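Putative diguanylate cyclase (GGDEF) with PAS/PAC domain (PDB 3LIF) probably makes cyclic di-GMP from two GTP as a membrane-bound diguanylate cyclase, the part described here being its extracellular PDC-fold sensor domain. Local coordinates at residues S168-H173 / V233-R238; T219-Y224 / R238-V243. All coordinates share one frame; numbering follows the deposited sequence.

Interaction 1: residues S168-H173 / V233-R238; sequences SISLLH and VVTVAR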
loop_
_atom_site.group_PDB
_atom_site.type_symbol
_atom_site.label_atom_id
_atom_site.label_comp_id
_atom_site.label_asym_id
_atom_site.label_seq_id
_atom_site.Cartn_x
_atom_site.Cartn_y
_atom_site.Cartn_z
ATOM N N SER A 168 16.982 0.785 -6.019
ATOM C CA SER A 168 15.606 1.247 -6.135
ATOM C C SER A 168 14.584 0.237 -5.647
ATOM O O SER A 168 14.626 -0.929 -6.023
ATOM C CB SER A 168 15.294 1.496 -7.567
ATOM O OG SER A 168 14.045 2.128 -7.621
ATOM N N ILE A 169 13.642 0.667 -4.824
ATOM C CA ILE A 169 12.563 -0.248 -4.467
ATOM C C ILE A 169 11.218 0.362 -4.698
ATOM O O ILE A 169 11.018 1.528 -4.372
ATOM C CB ILE A 169 12.663 -0.640 -3.032
ATOM C CG1 ILE A 169 14.013 -1.317 -2.838
ATOM C CG2 ILE A 169 11.544 -1.558 -2.669
ATOM C CD1 ILE A 169 14.130 -2.084 -1.569
ATOM N N SER A 170 10.281 -0.410 -5.227
ATOM C CA SER A 170 8.923 0.117 -5.401
ATOM C C SER A 170 7.877 -0.774 -4.839
ATOM O O SER A 170 8.015 -2.031 -4.847
ATOM C CB SER A 170 8.593 0.271 -6.860
ATOM O OG SER A 170 9.482 1.205 -7.367
ATOM N N LEU A 171 6.789 -0.141 -4.415
ATOM C CA LEU A 171 5.617 -0.901 -4.060
ATOM C C LEU A 171 4.537 -0.465 -5.013
ATOM O O LEU A 171 4.206 0.712 -5.057
ATOM C CB LEU A 171 5.229 -0.618 -2.622
ATOM C CG LEU A 171 3.920 -1.287 -2.192
ATOM C CD1 LEU A 171 4.011 -2.749 -2.259
ATOM C CD2 LEU A 171 3.467 -0.860 -0.822
ATOM N N LEU A 172 4.016 -1.397 -5.806
ATOM C CA LEU A 172 2.974 -1.048 -6.751
ATOM C C LEU A 172 1.696 -1.855 -6.614
ATOM O O LEU A 172 1.663 -2.928 -5.987
ATOM C CB LEU A 172 3.451 -1.097 -8.205
ATOM C CG LEU A 172 4.792 -0.419 -8.488
ATOM C CD1 LEU A 172 5.889 -1.512 -8.738
ATOM C CD2 LEU A 172 4.680 0.525 -9.655
ATOM N N HIS A 173 0.625 -1.308 -7.185
ATOM C CA HIS A 173 -0.605 -2.033 -7.170
ATOM C C HIS A 173 -0.497 -2.959 -8.360
ATOM O O HIS A 173 0.115 -2.632 -9.421
ATOM C CB HIS A 173 -1.780 -1.109 -7.354
ATOM C CG HIS A 173 -3.095 -1.784 -7.194
ATOM N ND1 HIS A 173 -3.661 -2.552 -8.200
ATOM C CD2 HIS A 173 -3.974 -1.800 -6.150
ATOM C CE1 HIS A 173 -4.838 -3.007 -7.781
ATOM N NE2 HIS A 173 -5.034 -2.593 -6.531
ATOM N N VAL A 233 2.515 -5.415 -5.995
ATOM C CA VAL A 233 3.724 -6.026 -6.521
ATOM C C VAL A 233 4.893 -5.295 -5.884
ATOM O O VAL A 233 4.788 -4.116 -5.596
ATOM C CB VAL A 233 3.808 -5.790 -8.021
ATOM C CG1 VAL A 233 4.969 -6.580 -8.643
ATOM C CG2 VAL A 233 2.507 -6.195 -8.645
ATOM N N VAL A 234 6.011 -5.958 -5.648
ATOM C CA VAL A 234 7.169 -5.191 -5.177
ATOM C C VAL A 234 8.208 -5.326 -6.237
ATOM O O VAL A 234 8.246 -6.366 -6.926
ATOM C CB VAL A 234 7.758 -5.766 -3.900
ATOM C CG1 VAL A 234 6.859 -5.456 -2.726
ATOM C CG2 VAL A 234 7.936 -7.291 -4.053
ATOM N N THR A 235 9.055 -4.311 -6.393
ATOM C CA THR A 235 10.192 -4.459 -7.307
ATOM C C THR A 235 11.467 -3.984 -6.626
ATOM O O THR A 235 11.385 -3.045 -5.860
ATOM C CB THR A 235 9.991 -3.621 -8.559
ATOM O OG1 THR A 235 10.030 -2.223 -8.215
ATOM C CG2 THR A 235 8.648 -3.958 -9.259
ATOM N N VAL A 236 12.618 -4.637 -6.880
ATOM C CA VAL A 236 13.957 -4.157 -6.459
ATOM C C VAL A 236 14.800 -4.056 -7.687
ATOM O O VAL A 236 14.843 -4.996 -8.469
ATOM C CB VAL A 236 14.805 -5.203 -5.710
ATOM C CG1 VAL A 236 15.540 -4.550 -4.595
ATOM C CG2 VAL A 236 14.038 -6.337 -5.207
ATOM N N ALA A 237 15.562 -2.979 -7.810
ATOM C CA ALA A 237 16.455 -2.805 -8.955
ATOM C C ALA A 237 17.803 -2.247 -8.540
ATOM O O ALA A 237 17.910 -1.571 -7.519
ATOM C CB ALA A 237 15.838 -1.906 -9.957
ATOM N N ARG A 238 18.832 -2.571 -9.320
ATOM C CA ARG A 238 20.157 -1.936 -9.205
ATOM C C ARG A 238 20.833 -1.779 -10.555
ATOM O O ARG A 238 20.677 -2.620 -11.421
ATOM C CB ARG A 238 21.083 -2.665 -8.197
ATOM C CG ARG A 238 21.535 -4.082 -8.501
ATOM C CD ARG A 238 22.875 -4.456 -7.739
ATOM N NE ARG A 238 22.761 -4.754 -6.285
ATOM C CZ ARG A 238 22.753 -5.995 -5.735
ATOM N NH1 ARG A 238 22.854 -7.101 -6.469
ATOM N NH2 ARG A 238 22.637 -6.167 -4.428
HETATM O O HOH W 1 12.720 -0.990 -7.947
#
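Strands Ser168-His173 and Val233-Arg238 run antiparallel, their axes approaching to 4.7 Å with 168° between their N-to-C directions, and six backbone hydrogen bonds join them in the hydrogen-bonded pairs Ser168 with Ala237, Ser170 with Thr235 and Leu172 with Val233. The straightest is Leu172 N to Val233 O, 175° at the hydrogen. Between these pairs sit the non-hydrogen-bonded pairs Ile169 with Val236 and Leu171 with Val234, whose side chains share one face of the sheet. Ile169 and Val236 lie side by side and point the same way, Ile169 CG1 resting 4.0 Å from Val236 CG1. Leu171 crosses Val234 obliquely and brings CD1 to 4.0 Å from Val234 CG1.

The strands belong to the antiparallel five-stranded sheet of one PAS-like (Cache) domain, strand order 2-1-5-4-3, with 168-173 as its first strand and 232-239 as its central, last one. Helix 5-47 packs on the Ile169 and Val236 face, where Leu24 touches both side chains.

The opposite face is more polar at its middle. Thr235 has OG1 between the backbone N and the carbonyl carbon (chi1 67°), and this puts the hydroxyl next to Ser170 CB, at 3.2 Å. Water 1 is 3.0 Å from Thr235 OG1, hydrogen-bonded to it, and also gives a weak bond to Ser168 O. The serine hydroxyls have partners on strand 178-182: Ser168 OG bonds Trp182 O, and Ser170 OG makes a weak bond to Gln181 OE1. The other branch of Thr235 is its apolar half: Leu172 CD1 comes within 3.7 Å of Thr235 CG2, the two side chains crossing at about a right angle. Helix 195-203 lies over this face, Phe197 touching Leu172, Leu196 touching Thr235 and Leu201 touching Val233.

Interaction 2: residues T219-Y224 / R238-V243; sequences TKYLAY and RTEDSV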
loop_
_atom_site.group_PDB
_atom_site.type_symbol
_atom_site.label_atom_id
_atom_site.label_comp_id
_atom_site.label_asym_id
_atom_site.label_seq_id
_atom_site.Cartn_x
_atom_site.Cartn_y
_atom_site.Cartn_z
ATOM N N THR A 219 19.966 1.946 -16.894
ATOM C CA THR A 219 19.766 0.552 -17.157
ATOM C C THR A 219 19.970 -0.212 -15.869
ATOM O O THR A 219 20.966 0.029 -15.190
ATOM C CB THR A 219 20.828 0.055 -18.118
ATOM O OG1 THR A 219 20.542 0.540 -19.420
ATOM C CG2 THR A 219 20.831 -1.472 -18.207
ATOM N N LYS A 220 19.065 -1.141 -15.535
ATOM C CA LYS A 220 19.309 -2.011 -14.408
ATOM C C LYS A 220 18.638 -3.336 -14.500
ATOM O O LYS A 220 17.707 -3.518 -15.279
ATOM C CB LYS A 220 18.902 -1.363 -13.107
ATOM C CG LYS A 220 18.137 -0.099 -13.236
ATOM C CD LYS A 220 18.103 0.614 -11.887
ATOM C CE LYS A 220 18.243 2.102 -12.101
ATOM N NZ LYS A 220 17.733 2.836 -10.915
ATOM N N TYR A 221 19.179 -4.275 -13.729
ATOM C CA TYR A 221 18.508 -5.516 -13.455
ATOM C C TYR A 221 17.448 -5.270 -12.387
ATOM O O TYR A 221 17.719 -4.598 -11.385
ATOM C CB TYR A 221 19.482 -6.565 -12.951
ATOM C CG TYR A 221 20.234 -7.208 -14.057
ATOM C CD1 TYR A 221 21.384 -6.617 -14.564
ATOM C CD2 TYR A 221 19.788 -8.395 -14.633
ATOM C CE1 TYR A 221 22.099 -7.181 -15.601
ATOM C CE2 TYR A 221 20.517 -8.997 -15.698
ATOM C CZ TYR A 221 21.677 -8.373 -16.177
ATOM O OH TYR A 221 22.422 -8.931 -17.223
ATOM N N LEU A 222 16.260 -5.832 -12.626
ATOM C CA LEU A 222 15.095 -5.694 -11.777
ATOM C C LEU A 222 14.497 -7.057 -11.413
ATOM O O LEU A 222 14.280 -7.998 -12.273
ATOM C CB LEU A 222 14.029 -4.863 -12.502
ATOM C CG LEU A 222 12.648 -4.622 -11.827
ATOM C CD1 LEU A 222 12.039 -3.360 -12.347
ATOM C CD2 LEU A 222 11.688 -5.794 -11.992
ATOM N N ALA A 223 14.216 -7.190 -10.136
ATOM C CA ALA A 223 13.510 -8.369 -9.703
ATOM C C ALA A 223 12.165 -7.859 -9.166
ATOM O O ALA A 223 12.114 -6.804 -8.500
ATOM C CB ALA A 223 14.283 -9.062 -8.622
ATOM N N TYR A 224 11.097 -8.598 -9.478
ATOM C CA TYR A 224 9.766 -8.286 -9.011
ATOM C C TYR A 224 9.075 -9.531 -8.551
ATOM O O TYR A 224 9.378 -10.632 -8.999
ATOM C CB TYR A 224 8.926 -7.719 -10.131
ATOM C CG TYR A 224 8.529 -8.748 -11.163
ATOM C CD1 TYR A 224 7.405 -9.532 -10.966
ATOM C CD2 TYR A 224 9.307 -8.957 -12.356
ATOM C CE1 TYR A 224 7.006 -10.473 -11.918
ATOM C CE2 TYR A 224 8.934 -9.882 -13.320
ATOM C CZ TYR A 224 7.771 -10.643 -13.082
ATOM O OH TYR A 224 7.320 -11.581 -13.967
ATOM N N ARG A 238 18.832 -2.571 -9.320
ATOM C CA ARG A 238 20.157 -1.936 -9.205
ATOM C C ARG A 238 20.833 -1.779 -10.555
ATOM O O ARG A 238 20.677 -2.620 -11.421
ATOM C CB ARG A 238 21.083 -2.665 -8.197
ATOM C CG ARG A 238 21.535 -4.082 -8.501
ATOM C CD ARG A 238 22.875 -4.456 -7.739
ATOM N NE ARG A 238 22.761 -4.754 -6.285
ATOM C CZ ARG A 238 22.753 -5.995 -5.735
ATOM N NH1 ARG A 238 22.854 -7.101 -6.469
ATOM N NH2 ARG A 238 22.637 -6.167 -4.428
ATOM N N THR A 239 21.558 -0.678 -10.743
ATOM C CA THR A 239 22.426 -0.545 -11.908
ATOM C C THR A 239 23.449 -1.630 -11.793
ATOM O O THR A 239 23.813 -2.037 -10.702
ATOM C CB THR A 239 23.136 0.835 -12.021
ATOM O OG1 THR A 239 23.648 1.209 -10.757
ATOM C CG2 THR A 239 22.180 1.918 -12.427
ATOM N N GLU A 240 23.883 -2.126 -12.942
ATOM C CA GLU A 240 24.843 -3.212 -12.972
ATOM C C GLU A 240 26.246 -2.798 -12.555
ATOM O O GLU A 240 26.850 -3.460 -11.707
ATOM C CB GLU A 240 24.979 -3.795 -14.358
ATOM C CG GLU A 240 26.303 -4.524 -14.443
ATOM C CD GLU A 240 26.437 -5.349 -15.692
ATOM O OE1 GLU A 240 25.416 -5.498 -16.424
ATOM O OE2 GLU A 240 27.561 -5.851 -15.934
ATOM N N ASP A 241 26.760 -1.724 -13.170
ATOM C CA ASP A 241 28.175 -1.318 -12.987
ATOM C C ASP A 241 29.053 -1.404 -14.303
ATOM O O ASP A 241 29.162 -2.475 -14.930
ATOM C CB ASP A 241 28.836 -2.148 -11.849
ATOM C CG ASP A 241 28.340 -1.769 -10.445
ATOM O OD1 ASP A 241 27.203 -1.288 -10.252
ATOM O OD2 ASP A 241 29.116 -1.975 -9.504
ATOM N N SER A 242 29.695 -0.294 -14.703
ATOM C CA SER A 242 30.663 -0.316 -15.843
ATOM C C SER A 242 31.542 0.942 -16.074
ATOM O O SER A 242 32.410 1.306 -15.244
ATOM C CB SER A 242 29.948 -0.662 -17.156
ATOM O OG SER A 242 29.205 -1.861 -17.040
ATOM N N VAL A 243 31.302 1.592 -17.222
ATOM C CA VAL A 243 32.263 2.555 -17.817
ATOM C C VAL A 243 32.006 2.711 -19.342
ATOM O O VAL A 243 32.409 1.850 -20.117
ATOM C CB VAL A 243 33.777 2.126 -17.550
ATOM C CG1 VAL A 243 34.711 2.636 -18.666
ATOM C CG2 VAL A 243 34.244 2.552 -16.122
#
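The open end of the beta hairpin formed by strands 219-226 and 232-239 brings Tyr221 opposite Arg238, at the end of these two inner strands of the PAS-like sheet, where the chain leaves for its C-terminus. Arg238 N donates to Tyr221 O over 3.1 Å, meeting the carbonyl nearly head-on with a C=O...N angle of 167°; the return bond, Tyr221 N to Arg238 O, is weak and its acceptor's position doubtful.

The Lys220 side chain starts out toward 238-243, but its far end leads away. Its CD lies 3.9 Å from Thr239 N, and the bend at chi3 (141°) sets CE 4.0 Å from Thr239 CG2. NZ makes a salt bridge with Asp216 and a hydrogen bond to Gly166 O. An alanine here would probably leave Asp216 without its charged mate and open a gap beside the Thr239 methyl.

That methyl, CG2, also sits 3.6 Å from Thr219 O. The Tyr221 ring meets the ring of Tyr208, planes about 25° apart, while Glu240 runs alongside it and places OE1 at the ring edge, in plane, 3.8 Å from Tyr221 CE1.

In the fold
Both contacts use strand 232-239, the central strand of the five-stranded sheet: interaction 1 pairs it with 168-173 on one flank, interaction 2 with 219-226 on the other. Their centres lie about 13 Å apart and they share Arg238; between them, Val236 N lies 2.8 Å from Ala223 O, a probable hydrogen bond. Along the chain the segments alternate, 168-173, 219-224, 233-238, then 238-243, so the last strand closes the sheet by inserting between two earlier ones. Interaction 1 is buried, its centre about 12 Å from the centre of the chain, while interaction 2 is at the surface, about 25 Å from it, where the chain probably runs on toward the membrane-spanning part.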